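Local coordinates for protein transcriptional regulator KdgR (Pseudomonas aeruginosa, PDB 5Y6I) that probably binds DNA as a transcriptional regulator of the IclR family, through a winged helix-turn-helix domain, at the interface of chains A and B. Numbering follows the deposited sequence. Chains: chain A/B, Transcriptional regulator KdgR.

Contact 1: the interface of chains A and B. Residues chain A 19-20, 23; chain B 18, 22, 55, 58-59, 62.
The ring of B:Tyr55 meets chain A at its edge: the methyl CB of A:Ala19 lies in the ring plane, 3.5 Å from B:Tyr55 CD1, so the approach is edge-on and gives no stacking. The second flat group, the carboxylate of A:Glu20, makes a looser approach, with A:Glu20 OE2 lying 3.9 Å from the carbonyl oxygen B:Ala58 O; both are normally acceptors, and no bond is claimed between them. The site belongs to the IclR-type winged helix-turn-helix domain. Helix 18-31 of chain A packs here on helix 49-62 of chain B, the recognition helix of the motif.

A:Ala19 is the apolar centre by buried surface, losing 55 Å² to chain B. Besides the ring edge, its CB meets the methyl CB of B:Ala58 at 3.7 Å, a contact between two small side chains, which probably allows the helices to approach closely.

One turn further along helix 18-31, A:Thr23 divides its branches. With chi1 at 52°, OG1 lies between the backbone N and the carbonyl carbon, while CG2 is anti to that carbon. CG2 touches B:Leu59 CD2 at 3.5 Å, and the two side chains cross at about a right angle. The hydroxyl OG1 instead forms a hydrogen bond with the hydroxyl B:Ser62 OG at 3.1 Å; either hydroxyl could be the donor. Each hydroxyl also has a weak bond within its own helix: A:Thr23 OG1 to A:Ala19 O at 3.4 Å, and B:Ser62 OG to B:Ala58 O at 3.3 Å. A hydroxyl that donates across the interface would have to give up its hydrogen from that weak bond.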
loop_
_atom_site.group_PDB
_atom_site.type_symbol
_atom_site.label_atom_id
_atom_site.label_comp_id
_atom_site.label_asym_id
_atom_site.label_seq_id
_atom_site.Cartn_x
_atom_site.Cartn_y
_atom_site.Cartn_z
ATOM N N ALA A 19 -19.293 5.589 19.427
ATOM C CA ALA A 19 -18.178 5.661 18.490
ATOM C C ALA A 19 -17.701 4.269 18.103
ATOM O O ALA A 19 -17.376 4.016 16.937
ATOM C CB ALA A 19 -17.035 6.468 19.098
ATOM N N GLU A 20 -17.660 3.353 19.075
ATOM C CA GLU A 20 -17.203 1.996 18.805
ATOM C C GLU A 20 -18.110 1.305 17.800
ATOM O O GLU A 20 -17.648 0.806 16.767
ATOM C CB GLU A 20 -17.146 1.197 20.103
ATOM C CG GLU A 20 -16.176 0.038 20.051
ATOM C CD GLU A 20 -15.492 -0.198 21.382
ATOM O OE1 GLU A 20 -16.158 -0.074 22.431
ATOM O OE2 GLU A 20 -14.280 -0.486 21.375
ATOM N N THR A 23 -17.715 2.526 14.014
ATOM C CA THR A 23 -16.646 1.991 13.187
ATOM C C THR A 23 -16.562 0.478 13.273
ATOM O O THR A 23 -16.044 -0.149 12.343
ATOM C CB THR A 23 -15.304 2.625 13.545
ATOM O OG1 THR A 23 -15.067 2.516 14.955
ATOM C CG2 THR A 23 -15.284 4.089 13.097
ATOM N N SER B 18 -23.340 10.953 18.008
ATOM C CA SER B 18 -21.938 10.804 18.361
ATOM C C SER B 18 -21.290 9.623 17.648
ATOM O O SER B 18 -20.072 9.431 17.758
ATOM C CB SER B 18 -21.805 10.669 19.885
ATOM O OG SER B 18 -22.602 11.647 20.551
ATOM N N GLY B 22 -17.135 10.132 16.142
ATOM C CA GLY B 22 -16.130 9.096 15.983
ATOM C C GLY B 22 -15.472 9.146 14.620
ATOM O O GLY B 22 -14.254 9.319 14.513
ATOM N N TYR B 55 -12.666 9.672 22.523
ATOM C CA TYR B 55 -13.059 9.082 21.240
ATOM C C TYR B 55 -11.892 8.364 20.565
ATOM O O TYR B 55 -12.098 7.361 19.871
ATOM C CB TYR B 55 -13.635 10.148 20.294
ATOM C CG TYR B 55 -15.084 10.514 20.585
ATOM C CD1 TYR B 55 -16.119 9.640 20.264
ATOM C CD2 TYR B 55 -15.415 11.729 21.173
ATOM C CE1 TYR B 55 -17.432 9.956 20.535
ATOM C CE2 TYR B 55 -16.725 12.057 21.445
ATOM C CZ TYR B 55 -17.732 11.169 21.129
ATOM O OH TYR B 55 -19.041 11.503 21.401
ATOM N N ALA B 58 -11.862 4.733 21.548
ATOM C CA ALA B 58 -12.885 3.932 20.874
ATOM C C ALA B 58 -12.383 3.395 19.534
ATOM O O ALA B 58 -12.597 2.218 19.206
ATOM C CB ALA B 58 -14.158 4.760 20.675
ATOM N N LEU B 59 -11.710 4.245 18.750
ATOM C CA LEU B 59 -11.155 3.830 17.465
ATOM C C LEU B 59 -9.926 2.953 17.620
ATOM O O LEU B 59 -9.649 2.124 16.746
ATOM C CB LEU B 59 -10.793 5.052 16.625
ATOM C CG LEU B 59 -11.940 6.012 16.342
ATOM C CD1 LEU B 59 -11.388 7.322 15.788
ATOM C CD2 LEU B 59 -12.886 5.356 15.373
ATOM N N SER B 62 -11.191 -0.352 18.128
ATOM C CA SER B 62 -11.615 -0.770 16.798
ATOM C C SER B 62 -10.445 -1.063 15.873
ATOM O O SER B 62 -10.636 -1.740 14.859
ATOM C CB SER B 62 -12.490 0.311 16.148
ATOM O OG SER B 62 -13.774 0.402 16.751
#

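Contact 2: the interface of chains A and B. Residues chain A 87-88, 91, 219, 258-260; chain B 81.
A:Met91, whose side chain touches B:Leu81, also takes part in a weak hydrogen bond within chain A: the backbone amide A:Ala219 N donates to the thioether sulfur A:Met91 SD at 3.5 Å, with an angle of 157° at the hydrogen. This weak link may steady the methionine chain where A:Met91 CG meets the methyl B:Leu81 CD2 at 3.7 Å. CG stands anti to the carbonyl carbon of A:Met91 (chi1 -77°), which carries the chain towards that methyl.

B:Leu81 acts as a knob set into chain A: 93 Å² of its surface is hidden, out of 137 Å² summed over the patch. Its two methyls serve different walls. CD2 is directed to the end of helix 78-88, where it meets A:Leu88 CD2 at 3.5 Å, the two leucine side chains crossing obliquely. The methyl A:Ala87 CB adds a contact to the same B:Leu81 CD2 at 3.6 Å. CD1 faces the segment that follows helix 244-258, reaching A:Gly260 CA at 3.8 Å and the alpha carbon of A:Met259 at 4.0 Å. The carbonyl A:Met259 O borders CD1 too, so this wall is backbone rather than side chain. A:Met91 lies on the CD2 side, and A:Ala219 approaches the leucine stem, A:Ala219 CB being 4.3 Å from B:Leu81 CB.

In the fold, B:Leu81 projects from helix 78-89 of chain B. Its chain A socket is built from the end of helix 78-88, the short link to helix 93-108, the turn between strands 209-217 and 223-232, and the residues following helix 244-258.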
loop_
_atom_site.group_PDB
_atom_site.type_symbol
_atom_site.label_atom_id
_atom_site.label_comp_id
_atom_site.label_asym_id
_atom_site.label_seq_id
_atom_site.Cartn_x
_atom_site.Cartn_y
_atom_site.Cartn_z
ATOM N N ALA A 87 -4.168 6.060 5.004
ATOM C CA ALA A 87 -3.472 4.985 5.694
ATOM C C ALA A 87 -2.403 4.373 4.806
ATOM O O ALA A 87 -1.232 4.301 5.182
ATOM C CB ALA A 87 -4.474 3.915 6.138
ATOM N N LEU A 88 -2.797 3.938 3.607
ATOM C CA LEU A 88 -1.865 3.264 2.704
ATOM C C LEU A 88 -0.708 4.178 2.298
ATOM O O LEU A 88 0.415 3.710 2.080
ATOM C CB LEU A 88 -2.625 2.753 1.476
ATOM C CG LEU A 88 -3.678 1.673 1.767
ATOM C CD1 LEU A 88 -4.738 1.679 0.707
ATOM C CD2 LEU A 88 -3.048 0.291 1.827
ATOM N N MET A 91 1.911 3.799 5.312
ATOM C CA MET A 91 2.653 2.588 5.638
ATOM C C MET A 91 4.154 2.861 5.631
ATOM O O MET A 91 4.661 3.611 4.793
ATOM C CB MET A 91 2.321 1.481 4.641
ATOM C CG MET A 91 1.003 0.782 4.841
ATOM S SD MET A 91 0.838 -0.624 3.715
ATOM C CE MET A 91 0.819 0.204 2.135
ATOM N N ALA A 219 0.272 -4.084 3.351
ATOM C CA ALA A 219 -1.159 -4.277 3.152
ATOM C C ALA A 219 -1.462 -4.974 1.836
ATOM O O ALA A 219 -2.350 -5.833 1.772
ATOM C CB ALA A 219 -1.870 -2.924 3.203
ATOM N N ARG A 258 0.277 -5.630 11.220
ATOM C CA ARG A 258 0.129 -4.233 11.608
ATOM C C ARG A 258 0.199 -3.289 10.418
ATOM O O ARG A 258 -0.279 -2.150 10.514
ATOM C CB ARG A 258 1.178 -3.866 12.658
ATOM C CG ARG A 258 0.762 -4.361 14.045
ATOM C CD ARG A 258 1.911 -4.491 15.037
ATOM N NE ARG A 258 2.784 -3.326 15.009
ATOM C CZ ARG A 258 3.654 -3.030 15.967
ATOM N NH1 ARG A 258 4.427 -1.956 15.863
ATOM N NH2 ARG A 258 3.735 -3.806 17.042
ATOM N N MET A 259 0.781 -3.733 9.310
ATOM C CA MET A 259 0.759 -2.991 8.067
ATOM C C MET A 259 -0.454 -3.329 7.205
ATOM O O MET A 259 -0.527 -2.888 6.061
ATOM C CB MET A 259 2.055 -3.245 7.300
ATOM C CG MET A 259 3.280 -2.880 8.123
ATOM S SD MET A 259 4.758 -2.656 7.139
ATOM C CE MET A 259 4.313 -1.139 6.320
ATOM N N GLY A 260 -1.400 -4.104 7.712
ATOM C CA GLY A 260 -2.633 -4.317 6.994
ATOM C C GLY A 260 -2.707 -5.623 6.256
ATOM O O GLY A 260 -3.760 -5.946 5.690
ATOM N N LEU B 81 -6.328 0.653 6.746
ATOM C CA LEU B 81 -5.808 0.016 5.537
ATOM C C LEU B 81 -6.793 -1.008 5.011
ATOM O O LEU B 81 -7.039 -1.082 3.804
ATOM C CB LEU B 81 -4.465 -0.658 5.802
ATOM C CG LEU B 81 -3.363 0.217 6.377
ATOM C CD1 LEU B 81 -2.336 -0.574 7.219
ATOM C CD2 LEU B 81 -2.690 0.966 5.239
#

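The C-alpha centres of contact 1 and contact 2 lie about 19 Å apart, and the two share no residue or helix. Contact 1 joins DNA-binding domains, helix 18-31 against helix 49-62, whereas contact 2 plugs helix 78-89 of chain B into chain A beside segments of the family's C-terminal region. The chains are thus tied both near the recognition helix and near the helix that follows the wing strands, an arrangement consistent with a dimer that sets the spacing of two DNA-reading heads. Since the interface is not an exact two-fold, the counterpart patches, with the roles of the chains exchanged, need not match in detail.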